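Local atomic coordinates of E3 ubiquitin-protein ligase HERC2 (Homo sapiens, PDB entry 4L1M), a protein that probably acts as an E3 ubiquitin ligase, with this RCC1-like beta-propeller domain likely serving as a surface for binding other proteins. Residues L129-T134 against K141-F146; L174-R179 against G183-G188; Q77-D82 against P372-A377. One frame throughout, in Å; residues are numbered along the deposited sequence.

Interaction 1. Residues L129-T134 against K141-F146; sequences LGHGDT and KVISAF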
ATOM      1  N   LEU A 129     -12.793  -9.635  -5.921  1.00 40.28           N
ATOM      2  CA  LEU A 129     -12.638  -9.097  -7.269  1.00 40.49           C
ATOM      3  C   LEU A 129     -13.777  -8.154  -7.660  1.00 41.18           C
ATOM      4  O   LEU A 129     -13.652  -7.418  -8.649  1.00 42.44           O
ATOM      5  CB  LEU A 129     -12.500 -10.227  -8.300  1.00 41.66           C
ATOM      6  CG  LEU A 129     -11.352 -11.200  -8.015  1.00 41.94           C
ATOM      7  CD1 LEU A 129     -11.295 -12.333  -9.032  1.00 42.47           C
ATOM      8  CD2 LEU A 129     -10.000 -10.476  -7.913  1.00 41.04           C
ATOM      9  N   GLY A 130     -14.888  -8.197  -6.926  1.00 40.25           N
ATOM     10  CA  GLY A 130     -15.976  -7.249  -7.135  1.00 41.07           C
ATOM     11  C   GLY A 130     -16.962  -7.533  -8.271  1.00 43.26           C
ATOM     12  O   GLY A 130     -17.741  -6.669  -8.627  1.00 43.91           O
ATOM     13  N   HIS A 131     -16.961  -8.743  -8.819  1.00 45.15           N
ATOM     14  CA  HIS A 131     -17.858  -9.095  -9.933  1.00 47.52           C
ATOM     15  C   HIS A 131     -19.136  -9.799  -9.508  1.00 49.49           C
ATOM     16  O   HIS A 131     -19.867 -10.287 -10.350  1.00 50.62           O
ATOM     17  CB  HIS A 131     -17.128  -9.970 -10.938  1.00 47.78           C
ATOM     18  CG  HIS A 131     -15.835  -9.388 -11.387  1.00 48.67           C
ATOM     19  ND1 HIS A 131     -15.753  -8.189 -12.066  1.00 49.87           N
ATOM     20  CD2 HIS A 131     -14.562  -9.817 -11.227  1.00 48.51           C
ATOM     21  CE1 HIS A 131     -14.484  -7.911 -12.311  1.00 49.24           C
ATOM     22  NE2 HIS A 131     -13.742  -8.885 -11.817  1.00 48.51           N
ATOM     23  N   GLY A 132     -19.422  -9.843  -8.215  1.00 49.96           N
ATOM     24  CA  GLY A 132     -20.658 -10.473  -7.734  1.00 52.79           C
ATOM     25  C   GLY A 132     -20.636 -11.995  -7.701  1.00 54.67           C
ATOM     26  O   GLY A 132     -21.684 -12.620  -7.692  1.00 56.99           O
ATOM     27  N   ASP A 133     -19.442 -12.583  -7.680  1.00 53.93           N
ATOM     28  CA  ASP A 133     -19.271 -14.018  -7.455  1.00 55.36           C
ATOM     29  C   ASP A 133     -17.921 -14.231  -6.774  1.00 52.91           C
ATOM     30  O   ASP A 133     -17.298 -13.271  -6.373  1.00 50.38           O
ATOM     31  CB  ASP A 133     -19.377 -14.790  -8.775  1.00 59.12           C
ATOM     32  CG  ASP A 133     -18.302 -14.384  -9.786  1.00 60.68           C
ATOM     33  OD1 ASP A 133     -17.152 -14.138  -9.383  1.00 62.31           O
ATOM     34  OD2 ASP A 133     -18.603 -14.320 -10.991  1.00 64.99           O
ATOM     35  N   THR A 134     -17.468 -15.471  -6.638  1.00 53.92           N
ATOM     36  CA  THR A 134     -16.177 -15.738  -5.971  1.00 52.80           C
ATOM     37  C   THR A 134     -15.207 -16.515  -6.883  1.00 53.82           C
ATOM     38  O   THR A 134     -14.340 -17.236  -6.404  1.00 53.69           O
ATOM     39  CB  THR A 134     -16.370 -16.525  -4.650  1.00 52.65           C
ATOM     40  OG1 THR A 134     -16.740 -17.873  -4.951  1.00 54.46           O
ATOM     41  CG2 THR A 134     -17.449 -15.873  -3.737  1.00 52.75           C
ATOM     42  N   LYS A 141     -10.448  -8.209 -15.542  1.00 48.71           N
ATOM     43  CA  LYS A 141     -11.821  -8.061 -15.928  1.00 50.48           C
ATOM     44  C   LYS A 141     -12.370  -6.766 -15.347  1.00 49.41           C
ATOM     45  O   LYS A 141     -12.119  -6.438 -14.185  1.00 47.26           O
ATOM     46  CB  LYS A 141     -12.640  -9.239 -15.393  1.00 52.24           C
ATOM     47  CG  LYS A 141     -14.096  -9.199 -15.830  1.00 55.56           C
ATOM     48  CD  LYS A 141     -14.861 -10.419 -15.367  1.00 58.36           C
ATOM     49  CE  LYS A 141     -16.282 -10.387 -15.877  1.00 61.63           C
ATOM     50  NZ  LYS A 141     -17.167 -11.110 -14.928  1.00 63.72           N
ATOM     51  N   VAL A 142     -13.154  -6.059 -16.147  1.00 51.38           N
ATOM     52  CA  VAL A 142     -13.733  -4.788 -15.730  1.00 51.97           C
ATOM     53  C   VAL A 142     -14.712  -5.065 -14.615  1.00 49.46           C
ATOM     54  O   VAL A 142     -15.499  -5.985 -14.729  1.00 49.61           O
ATOM     55  CB  VAL A 142     -14.522  -4.092 -16.876  1.00 54.26           C
ATOM     56  CG1 VAL A 142     -15.131  -2.791 -16.388  1.00 54.17           C
ATOM     57  CG2 VAL A 142     -13.615  -3.800 -18.045  1.00 56.68           C
ATOM     58  N   ILE A 143     -14.654  -4.269 -13.554  1.00 47.35           N
ATOM     59  CA  ILE A 143     -15.683  -4.294 -12.535  1.00 47.88           C
ATOM     60  C   ILE A 143     -16.801  -3.391 -13.018  1.00 50.57           C
ATOM     61  O   ILE A 143     -16.719  -2.164 -12.900  1.00 50.94           O
ATOM     62  CB  ILE A 143     -15.186  -3.797 -11.178  1.00 45.84           C
ATOM     63  CG1 ILE A 143     -14.014  -4.649 -10.671  1.00 43.87           C
ATOM     64  CG2 ILE A 143     -16.328  -3.811 -10.177  1.00 46.82           C
ATOM     65  CD1 ILE A 143     -13.476  -4.189  -9.318  1.00 41.39           C
ATOM     66  N   SER A 144     -17.850  -4.000 -13.562  1.00 53.73           N
ATOM     67  CA  SER A 144     -18.938  -3.246 -14.164  1.00 56.62           C
ATOM     68  C   SER A 144     -19.685  -2.350 -13.162  1.00 57.44           C
ATOM     69  O   SER A 144     -20.240  -1.346 -13.547  1.00 59.48           O
ATOM     70  CB  SER A 144     -19.910  -4.176 -14.874  1.00 58.39           C
ATOM     71  OG  SER A 144     -20.540  -5.015 -13.932  1.00 59.78           O
ATOM     72  N   ALA A 145     -19.669  -2.682 -11.881  1.00 56.94           N
ATOM     73  CA  ALA A 145     -20.231  -1.776 -10.879  1.00 58.04           C
ATOM     74  C   ALA A 145     -19.681  -0.335 -10.989  1.00 59.62           C
ATOM     75  O   ALA A 145     -20.364   0.596 -10.631  1.00 63.77           O
ATOM     76  CB  ALA A 145     -19.990  -2.322  -9.478  1.00 56.68           C
ATOM     77  N   PHE A 146     -18.455  -0.145 -11.464  1.00 58.38           N
ATOM     78  CA  PHE A 146     -17.903   1.198 -11.574  1.00 59.24           C
ATOM     79  C   PHE A 146     -18.002   1.803 -12.987  1.00 65.09           C
ATOM     80  O   PHE A 146     -17.702   2.982 -13.166  1.00 66.08           O
ATOM     81  CB  PHE A 146     -16.438   1.212 -11.127  1.00 55.85           C
ATOM     82  CG  PHE A 146     -16.254   0.998  -9.662  1.00 53.79           C
ATOM     83  CD1 PHE A 146     -16.888   1.827  -8.738  1.00 53.88           C
ATOM     84  CD2 PHE A 146     -15.448  -0.031  -9.193  1.00 50.83           C
ATOM     85  CE1 PHE A 146     -16.726   1.623  -7.383  1.00 51.35           C
ATOM     86  CE2 PHE A 146     -15.271  -0.231  -7.843  1.00 47.68           C
ATOM     87  CZ  PHE A 146     -15.902   0.596  -6.938  1.00 48.87           C
TER

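Interaction 2. Residues L174-R179 against G183-G188; sequences LYTWGR and GRLGHG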
ATOM      1  N   LEU A 174     -16.269   6.237  -0.460  1.00 40.74           N
ATOM      2  CA  LEU A 174     -15.396   5.087  -0.283  1.00 37.72           C
ATOM      3  C   LEU A 174     -16.212   3.805  -0.418  1.00 37.58           C
ATOM      4  O   LEU A 174     -17.225   3.656   0.236  1.00 37.08           O
ATOM      5  CB  LEU A 174     -14.749   5.126   1.095  1.00 36.13           C
ATOM      6  CG  LEU A 174     -13.962   3.867   1.442  1.00 34.53           C
ATOM      7  CD1 LEU A 174     -12.816   3.678   0.464  1.00 33.94           C
ATOM      8  CD2 LEU A 174     -13.443   3.911   2.864  1.00 33.35           C
ATOM      9  N   TYR A 175     -15.750   2.893  -1.277  1.00 37.75           N
ATOM     10  CA  TYR A 175     -16.399   1.605  -1.528  1.00 37.93           C
ATOM     11  C   TYR A 175     -15.433   0.543  -1.082  1.00 37.22           C
ATOM     12  O   TYR A 175     -14.250   0.666  -1.338  1.00 35.93           O
ATOM     13  CB  TYR A 175     -16.725   1.432  -3.030  1.00 38.87           C
ATOM     14  CG  TYR A 175     -17.876   2.310  -3.479  1.00 40.60           C
ATOM     15  CD1 TYR A 175     -17.669   3.633  -3.818  1.00 41.23           C
ATOM     16  CD2 TYR A 175     -19.170   1.823  -3.516  1.00 42.10           C
ATOM     17  CE1 TYR A 175     -18.715   4.441  -4.207  1.00 43.37           C
ATOM     18  CE2 TYR A 175     -20.228   2.622  -3.883  1.00 43.85           C
ATOM     19  CZ  TYR A 175     -20.004   3.935  -4.233  1.00 44.95           C
ATOM     20  OH  TYR A 175     -21.073   4.740  -4.618  1.00 45.84           O
ATOM     21  N   THR A 176     -15.931  -0.476  -0.387  1.00 38.15           N
ATOM     22  CA  THR A 176     -15.113  -1.614  -0.012  1.00 38.28           C
ATOM     23  C   THR A 176     -15.830  -2.894  -0.402  1.00 40.60           C
ATOM     24  O   THR A 176     -17.041  -2.889  -0.597  1.00 43.59           O
ATOM     25  CB  THR A 176     -14.866  -1.652   1.492  1.00 38.65           C
ATOM     26  OG1 THR A 176     -16.108  -1.473   2.180  1.00 38.82           O
ATOM     27  CG2 THR A 176     -13.898  -0.545   1.910  1.00 37.65           C
ATOM     28  N   TRP A 177     -15.072  -3.980  -0.582  1.00 40.54           N
ATOM     29  CA  TRP A 177     -15.660  -5.290  -0.909  1.00 40.41           C
ATOM     30  C   TRP A 177     -14.654  -6.406  -0.685  1.00 39.80           C
ATOM     31  O   TRP A 177     -13.467  -6.160  -0.534  1.00 36.72           O
ATOM     32  CB  TRP A 177     -16.228  -5.313  -2.340  1.00 40.81           C
ATOM     33  CG  TRP A 177     -15.222  -5.140  -3.455  1.00 40.31           C
ATOM     34  CD1 TRP A 177     -14.680  -6.132  -4.232  1.00 40.27           C
ATOM     35  CD2 TRP A 177     -14.652  -3.912  -3.934  1.00 39.62           C
ATOM     36  NE1 TRP A 177     -13.810  -5.603  -5.146  1.00 39.29           N
ATOM     37  CE2 TRP A 177     -13.765  -4.246  -4.987  1.00 38.79           C
ATOM     38  CE3 TRP A 177     -14.789  -2.562  -3.567  1.00 39.28           C
ATOM     39  CZ2 TRP A 177     -13.033  -3.283  -5.688  1.00 38.88           C
ATOM     40  CZ3 TRP A 177     -14.043  -1.602  -4.260  1.00 39.57           C
ATOM     41  CH2 TRP A 177     -13.190  -1.967  -5.317  1.00 38.70           C
ATOM     42  N   GLY A 178     -15.151  -7.639  -0.658  1.00 43.16           N
ATOM     43  CA  GLY A 178     -14.316  -8.820  -0.358  1.00 42.81           C
ATOM     44  C   GLY A 178     -14.721  -9.415   0.972  1.00 43.32           C
ATOM     45  O   GLY A 178     -15.883  -9.331   1.358  1.00 41.78           O
ATOM     46  N   ARG A 179     -13.755  -9.996   1.683  1.00 44.61           N
ATOM     47  CA  ARG A 179     -14.028 -10.664   2.967  1.00 44.50           C
ATOM     48  C   ARG A 179     -14.412  -9.654   4.007  1.00 43.49           C
ATOM     49  O   ARG A 179     -13.911  -8.545   4.019  1.00 40.72           O
ATOM     50  CB  ARG A 179     -12.823 -11.447   3.440  1.00 44.94           C
ATOM     51  CG  ARG A 179     -12.517 -12.682   2.619  1.00 46.85           C
ATOM     52  CD  ARG A 179     -13.459 -13.816   2.967  1.00 50.59           C
ATOM     53  NE  ARG A 179     -13.058 -15.087   2.324  1.00 54.14           N
ATOM     54  CZ  ARG A 179     -13.796 -16.206   2.323  1.00 52.86           C
ATOM     55  NH1 ARG A 179     -14.991 -16.241   2.902  1.00 52.62           N
ATOM     56  NH2 ARG A 179     -13.346 -17.301   1.735  1.00 53.75           N
ATOM     57  N   GLY A 183     -15.221  -7.038  10.524  1.00 41.94           N
ATOM     58  CA  GLY A 183     -15.738  -5.732  10.129  1.00 41.43           C
ATOM     59  C   GLY A 183     -14.815  -4.886   9.293  1.00 40.56           C
ATOM     60  O   GLY A 183     -14.988  -3.675   9.223  1.00 41.47           O
ATOM     61  N   ARG A 184     -13.855  -5.509   8.625  1.00 38.87           N
ATOM     62  CA  ARG A 184     -12.868  -4.782   7.831  1.00 36.57           C
ATOM     63  C   ARG A 184     -13.466  -3.958   6.698  1.00 35.79           C
ATOM     64  O   ARG A 184     -12.840  -3.022   6.228  1.00 35.57           O
ATOM     65  CB  ARG A 184     -11.807  -5.752   7.257  1.00 36.47           C
ATOM     66  CG  ARG A 184     -12.307  -6.675   6.146  1.00 36.58           C
ATOM     67  CD  ARG A 184     -11.325  -7.811   5.873  1.00 36.37           C
ATOM     68  NE  ARG A 184     -11.150  -8.610   7.077  1.00 37.91           N
ATOM     69  CZ  ARG A 184     -10.196  -9.504   7.294  1.00 36.48           C
ATOM     70  NH1 ARG A 184     -10.152 -10.124   8.440  1.00 39.11           N
ATOM     71  NH2 ARG A 184      -9.315  -9.791   6.387  1.00 37.57           N
ATOM     72  N   LEU A 185     -14.644  -4.321   6.226  1.00 36.58           N
ATOM     73  CA  LEU A 185     -15.288  -3.555   5.151  1.00 36.92           C
ATOM     74  C   LEU A 185     -15.956  -2.274   5.665  1.00 39.37           C
ATOM     75  O   LEU A 185     -16.181  -1.346   4.888  1.00 41.43           O
ATOM     76  CB  LEU A 185     -16.317  -4.412   4.409  1.00 36.87           C
ATOM     77  CG  LEU A 185     -15.789  -5.728   3.849  1.00 36.40           C
ATOM     78  CD1 LEU A 185     -16.910  -6.537   3.235  1.00 38.04           C
ATOM     79  CD2 LEU A 185     -14.682  -5.496   2.831  1.00 35.95           C
ATOM     80  N   GLY A 186     -16.285  -2.221   6.961  1.00 39.46           N
ATOM     81  CA  GLY A 186     -16.868  -1.009   7.563  1.00 40.49           C
ATOM     82  C   GLY A 186     -18.380  -0.812   7.405  1.00 42.25           C
ATOM     83  O   GLY A 186     -18.865   0.309   7.561  1.00 43.22           O
ATOM     84  N   HIS A 187     -19.129  -1.877   7.129  1.00 42.41           N
ATOM     85  CA  HIS A 187     -20.579  -1.749   6.963  1.00 45.02           C
ATOM     86  C   HIS A 187     -21.380  -2.273   8.138  1.00 46.19           C
ATOM     87  O   HIS A 187     -22.523  -2.647   7.972  1.00 47.75           O
ATOM     88  CB  HIS A 187     -21.040  -2.470   5.694  1.00 46.22           C
ATOM     89  CG  HIS A 187     -20.217  -2.141   4.500  1.00 46.68           C
ATOM     90  ND1 HIS A 187     -20.061  -0.848   4.047  1.00 45.79           N
ATOM     91  CD2 HIS A 187     -19.478  -2.928   3.682  1.00 45.58           C
ATOM     92  CE1 HIS A 187     -19.282  -0.858   2.986  1.00 45.85           C
ATOM     93  NE2 HIS A 187     -18.907  -2.105   2.749  1.00 45.47           N
ATOM     94  N   GLY A 188     -20.790  -2.323   9.323  1.00 46.25           N
ATOM     95  CA  GLY A 188     -21.545  -2.695  10.532  1.00 46.79           C
ATOM     96  C   GLY A 188     -21.816  -4.175  10.725  1.00 46.95           C
ATOM     97  O   GLY A 188     -22.623  -4.553  11.547  1.00 49.24           O
TER

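Interaction 3. Residues Q77-D82 against P372-A377; sequences QAYNSD and PAQSFA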
ATOM      1  N   GLN A  77       6.036  -9.587 -12.686  1.00 37.14           N
ATOM      2  CA  GLN A  77       7.260 -10.325 -12.453  1.00 38.05           C
ATOM      3  C   GLN A  77       7.168 -11.039 -11.097  1.00 39.02           C
ATOM      4  O   GLN A  77       6.729 -10.446 -10.108  1.00 37.63           O
ATOM      5  CB  GLN A  77       8.423  -9.348 -12.424  1.00 37.71           C
ATOM      6  CG  GLN A  77       9.776  -9.937 -12.045  1.00 38.70           C
ATOM      7  CD  GLN A  77      10.386 -10.793 -13.130  1.00 40.40           C
ATOM      8  OE1 GLN A  77      10.295 -10.489 -14.307  1.00 40.64           O
ATOM      9  NE2 GLN A  77      11.038 -11.867 -12.732  1.00 42.11           N
ATOM     10  N   ALA A  78       7.638 -12.291 -11.035  1.00 41.29           N
ATOM     11  CA  ALA A  78       7.725 -13.020  -9.749  1.00 41.60           C
ATOM     12  C   ALA A  78       9.022 -12.676  -9.039  1.00 42.61           C
ATOM     13  O   ALA A  78      10.062 -12.532  -9.671  1.00 44.74           O
ATOM     14  CB  ALA A  78       7.644 -14.533  -9.974  1.00 42.27           C
ATOM     15  N   TYR A  79       8.972 -12.607  -7.718  1.00 42.45           N
ATOM     16  CA  TYR A  79      10.164 -12.347  -6.915  1.00 42.86           C
ATOM     17  C   TYR A  79      11.168 -13.444  -7.028  1.00 46.34           C
ATOM     18  O   TYR A  79      12.368 -13.188  -6.996  1.00 48.41           O
ATOM     19  CB  TYR A  79       9.810 -12.217  -5.422  1.00 42.05           C
ATOM     20  CG  TYR A  79       8.808 -11.150  -5.071  1.00 39.38           C
ATOM     21  CD1 TYR A  79       9.009  -9.822  -5.430  1.00 39.63           C
ATOM     22  CD2 TYR A  79       7.684 -11.462  -4.367  1.00 39.02           C
ATOM     23  CE1 TYR A  79       8.088  -8.838  -5.102  1.00 38.71           C
ATOM     24  CE2 TYR A  79       6.766 -10.483  -4.002  1.00 38.82           C
ATOM     25  CZ  TYR A  79       6.959  -9.176  -4.373  1.00 37.50           C
ATOM     26  OH  TYR A  79       6.010  -8.251  -4.008  1.00 34.81           O
ATOM     27  N   ASN A  80      10.690 -14.680  -7.112  1.00 51.35           N
ATOM     28  CA  ASN A  80      11.576 -15.840  -7.056  1.00 58.15           C
ATOM     29  C   ASN A  80      11.789 -16.528  -8.388  1.00 60.34           C
ATOM     30  O   ASN A  80      12.222 -17.667  -8.429  1.00 62.35           O
ATOM     31  CB  ASN A  80      11.091 -16.857  -6.016  1.00 61.28           C
ATOM     32  CG  ASN A  80      12.221 -17.742  -5.510  1.00 69.83           C
ATOM     33  OD1 ASN A  80      13.300 -17.255  -5.148  1.00 75.29           O
ATOM     34  ND2 ASN A  80      11.992 -19.057  -5.504  1.00 75.19           N
ATOM     35  N   SER A  81      11.499 -15.841  -9.481  1.00 62.27           N
ATOM     36  CA  SER A  81      11.883 -16.325 -10.811  1.00 65.63           C
ATOM     37  C   SER A  81      13.406 -16.319 -10.965  1.00 67.59           C
ATOM     38  O   SER A  81      14.094 -15.555 -10.308  1.00 66.64           O
ATOM     39  CB  SER A  81      11.175 -15.506 -11.922  1.00 66.05           C
ATOM     40  OG  SER A  81      11.485 -16.012 -13.212  1.00 76.62           O
ATOM     41  N   ASP A  82      13.923 -17.194 -11.821  1.00 72.17           N
ATOM     42  CA  ASP A  82      15.376 -17.284 -12.071  1.00 77.55           C
ATOM     43  C   ASP A  82      15.868 -16.127 -12.959  1.00 74.31           C
ATOM     44  O   ASP A  82      17.041 -15.745 -12.912  1.00 73.27           O
ATOM     45  CB  ASP A  82      15.766 -18.670 -12.673  1.00 82.73           C
ATOM     46  CG  ASP A  82      14.941 -19.051 -13.917  1.00 87.33           C
ATOM     47  OD1 ASP A  82      13.856 -18.465 -14.134  1.00 90.28           O
ATOM     48  OD2 ASP A  82      15.378 -19.951 -14.673  1.00 92.57           O
ATOM     49  N   PRO A 372       6.698  -8.381   0.750  1.00 43.03           N
ATOM     50  CA  PRO A 372       6.859  -9.011   2.051  1.00 43.11           C
ATOM     51  C   PRO A 372       8.328  -9.194   2.484  1.00 43.98           C
ATOM     52  O   PRO A 372       8.615  -9.197   3.664  1.00 44.14           O
ATOM     53  CB  PRO A 372       6.172 -10.360   1.857  1.00 43.41           C
ATOM     54  CG  PRO A 372       6.312 -10.642   0.409  1.00 42.73           C
ATOM     55  CD  PRO A 372       6.183  -9.316  -0.260  1.00 42.48           C
ATOM     56  N   ALA A 373       9.239  -9.374   1.542  1.00 45.33           N
ATOM     57  CA  ALA A 373      10.669  -9.510   1.879  1.00 45.80           C
ATOM     58  C   ALA A 373      11.543  -8.721   0.894  1.00 47.10           C
ATOM     59  O   ALA A 373      12.702  -9.070   0.647  1.00 49.03           O
ATOM     60  CB  ALA A 373      11.043 -10.974   1.884  1.00 45.59           C
ATOM     61  N   GLN A 374      10.958  -7.669   0.312  1.00 46.08           N
ATOM     62  CA  GLN A 374      11.553  -6.947  -0.813  1.00 45.49           C
ATOM     63  C   GLN A 374      11.327  -5.461  -0.689  1.00 43.52           C
ATOM     64  O   GLN A 374      10.360  -5.021  -0.077  1.00 40.34           O
ATOM     65  CB  GLN A 374      10.925  -7.387  -2.132  1.00 44.59           C
ATOM     66  CG  GLN A 374      11.126  -8.846  -2.475  1.00 45.80           C
ATOM     67  CD  GLN A 374      10.098  -9.768  -1.859  1.00 44.95           C
ATOM     68  OE1 GLN A 374       9.090  -9.327  -1.297  1.00 43.08           O
ATOM     69  NE2 GLN A 374      10.371 -11.068  -1.934  1.00 46.29           N
ATOM     70  N   SER A 375      12.239  -4.691  -1.278  1.00 44.25           N
ATOM     71  CA  SER A 375      12.131  -3.243  -1.304  1.00 44.06           C
ATOM     72  C   SER A 375      12.627  -2.737  -2.626  1.00 43.79           C
ATOM     73  O   SER A 375      13.600  -3.255  -3.175  1.00 47.21           O
ATOM     74  CB  SER A 375      12.946  -2.616  -0.165  1.00 46.21           C
ATOM     75  OG  SER A 375      12.819  -3.347   1.052  1.00 47.66           O
ATOM     76  N   PHE A 376      11.943  -1.738  -3.154  1.00 43.51           N
ATOM     77  CA  PHE A 376      12.324  -1.110  -4.416  1.00 44.04           C
ATOM     78  C   PHE A 376      12.316   0.404  -4.290  1.00 44.23           C
ATOM     79  O   PHE A 376      11.548   0.970  -3.518  1.00 43.68           O
ATOM     80  CB  PHE A 376      11.355  -1.488  -5.517  1.00 44.13           C
ATOM     81  CG  PHE A 376      11.258  -2.959  -5.768  1.00 45.03           C
ATOM     82  CD1 PHE A 376      12.081  -3.573  -6.695  1.00 46.61           C
ATOM     83  CD2 PHE A 376      10.319  -3.734  -5.089  1.00 44.65           C
ATOM     84  CE1 PHE A 376      11.983  -4.935  -6.946  1.00 46.90           C
ATOM     85  CE2 PHE A 376      10.220  -5.095  -5.337  1.00 45.42           C
ATOM     86  CZ  PHE A 376      11.054  -5.694  -6.271  1.00 46.27           C
ATOM     87  N   ALA A 377      13.185   1.048  -5.054  1.00 45.52           N
ATOM     88  CA  ALA A 377      13.232   2.494  -5.121  1.00 46.20           C
ATOM     89  C   ALA A 377      13.595   2.883  -6.541  1.00 47.64           C
ATOM     90  O   ALA A 377      14.506   2.280  -7.113  1.00 49.85           O
ATOM     91  CB  ALA A 377      14.263   3.041  -4.140  1.00 47.20           C
TER

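Interaction 1. Residues L129-T134 against K141-F146
K141 lies over one face of the H131 imidazole, and its chain can be followed outward atom by atom. K141 CB starts beyond the rim, 3.8 Å from H131 NE2. K141 CG, anti to the backbone N (chi1 -177°), climbs above the ring and comes 3.8 Å from H131 CE1. K141 CD then sits almost exactly over the middle: it is 3.9 Å from the centroid of the H131 ring and only 7° off the normal, a well-placed CH-pi contact. The extended chain carries K141 NZ past the ring to the histidine stem, 4.1 Å from H131 CB. K141 NZ and D133 OD2 are 5.3 Å apart, opposite charges not in contact, and any attraction between them would act at a distance.

The other face of the imidazole has L129 O beneath it, offset toward the rim; that carbonyl accepts a hydrogen bond from S120 OG on strand 118-122. At the ring edge lies the peptide between V142 and I143, with V142 O 3.3 Å from H131 CE1. I143 packs on the same loop: its CD1 meets L129 O at 3.3 Å, its CG1 meets H131 CE1 at 3.7 Å, and its CG2 approaches G130 O.

The loop is thus laid against strand 140-142, the outer strand of an RCC1 propeller blade; K141 and I143 bond by their backbones to S120 and V118 of strand 118-122. No hydrogen bond crosses between the two segments. H131 is clasped between aliphatic methylenes and a carbonyl, so shape and dispersion carry the contact, while the nearby ammonium would tend to disfavour a protonated imidazole.

Interaction 2. Residues L174-R179 against G183-G188
T176 and L185 bring the two backbones to within 5.5 Å, CA to CA, where the chain from T176 to R179 and that from R184 to H187 run at 119° to each other and a type I turn from G183 to G186, closed by G186 N to G183 O, presents the loop's side chains to the strand.

The polar link is T176 OG1, which donates to L185 O at 2.7 Å. It arrives in the carbonyl plane on a lone pair, with a C=O...donor angle of 126°. The threonine hydroxyl stands between its own N and carbonyl carbon (chi1 48°), which aims it at the turn. L185 O also lies over one face of the H187 ring, toward its rim. H187 NE2 itself is 2.9 Å from T176 OG1.

L185 wedges its branched end under the strand's exit. Its CD2 touches W177 C at 3.6 Å, CD1 lies 3.5 Å from G178 O, and R179 O rests against CG. R184 lays its CG and CD along that same R179 carbonyl, then bends at chi3; its NE bonds N181 O. R179 turns its guanidinium the other way, into a salt bridge with D192.

The W-G pair followed by L-G-H-G is consistent with an RCC1-type repeat, its loop folded back on its own blade. Strand 174-178 runs antiparallel between strands 164-169 and 196-198, and H187 also touches M197 on the latter. Beyond the two segments, R184 O accepts a hydrogen bond from T219 of strand 218-223, coupling the turn to the following blade.

Interaction 3. Residues Q77-D82 against P372-A377
Y79 and Q374 meet by stacking: the carboxamide lies flat over one face of the phenol ring, the two planes only 7° apart. Q374 CD is centred 3.6 Å above the Y79 ring, Q374 NE2 reaches over the stem side to within 3.5 Å of Y79 CG, and Q374 OE1 extends toward the hydroxyl end, 3.7 Å from Y79 CZ. The bend at chi2 (85°) in the glutamine chain turns the amide onto the ring. Q374 CG adds a CH-pi contact, 4.2 Å from the centroid of the Y79 ring, over the face though not centred.

Polar bonds hold the amide flat. Q374 OE1 takes the backbone N of A373 at 2.8 Å, a moderately bent bond whose donor stands 63° out of the carbonyl plane, not on a lone pair. NE2 donates to L32 O in the segment just after strand 27-31. With both ends tied down, the amide has little freedom to rotate off the tyrosine. Y79 OH, for its part, bonds A61 O in the tight turn between strands 55-60 and 64-69.

Apolar contacts frame the stack. P372 CD comes up beside the phenol, 4.0 Å from Y79 CE2, from the opposite direction to the tyrosine. Y79 CE1 approaches the edge of F376, 4.3 Å from F376 CE2, and F376 in turn meets F65 and C60 of the next sheet.

Here one blade packs on another. Y79 sits in the type I turn A78-S81 that follows strand 74-78; strand 374-379 belongs to a sheet that combines strands 27-31 and 45-46 from the N terminus with two from the C terminus. Such a shared blade is the "Velcro" closure of a seven-bladed RCC1-like propeller, and this contact packs that closing blade against the next.

How the interactions relate
From the N terminus, strands 27-31 and 45-46 enter the closing blade, and Q77-D82 in the next one opens interaction 3, which is completed only by P372-A377, nearly 300 residues on. Interactions 1 and 2 both fall within that span, one after the other, without crossing. Each closes a short loop in its own blade: 129-134 returns to 141-146, then 174-179 to 183-188. These two adjacent blades touch through W177, which packs against L129, G130, I143 and F146. Interaction 3 lies apart, its nearest atoms about 16 Å from interaction 2, across the propeller's centre. Interactions 1 and 2 fold loops back on their own blades and also meet the next; interaction 3 packs the closing blade on its neighbour.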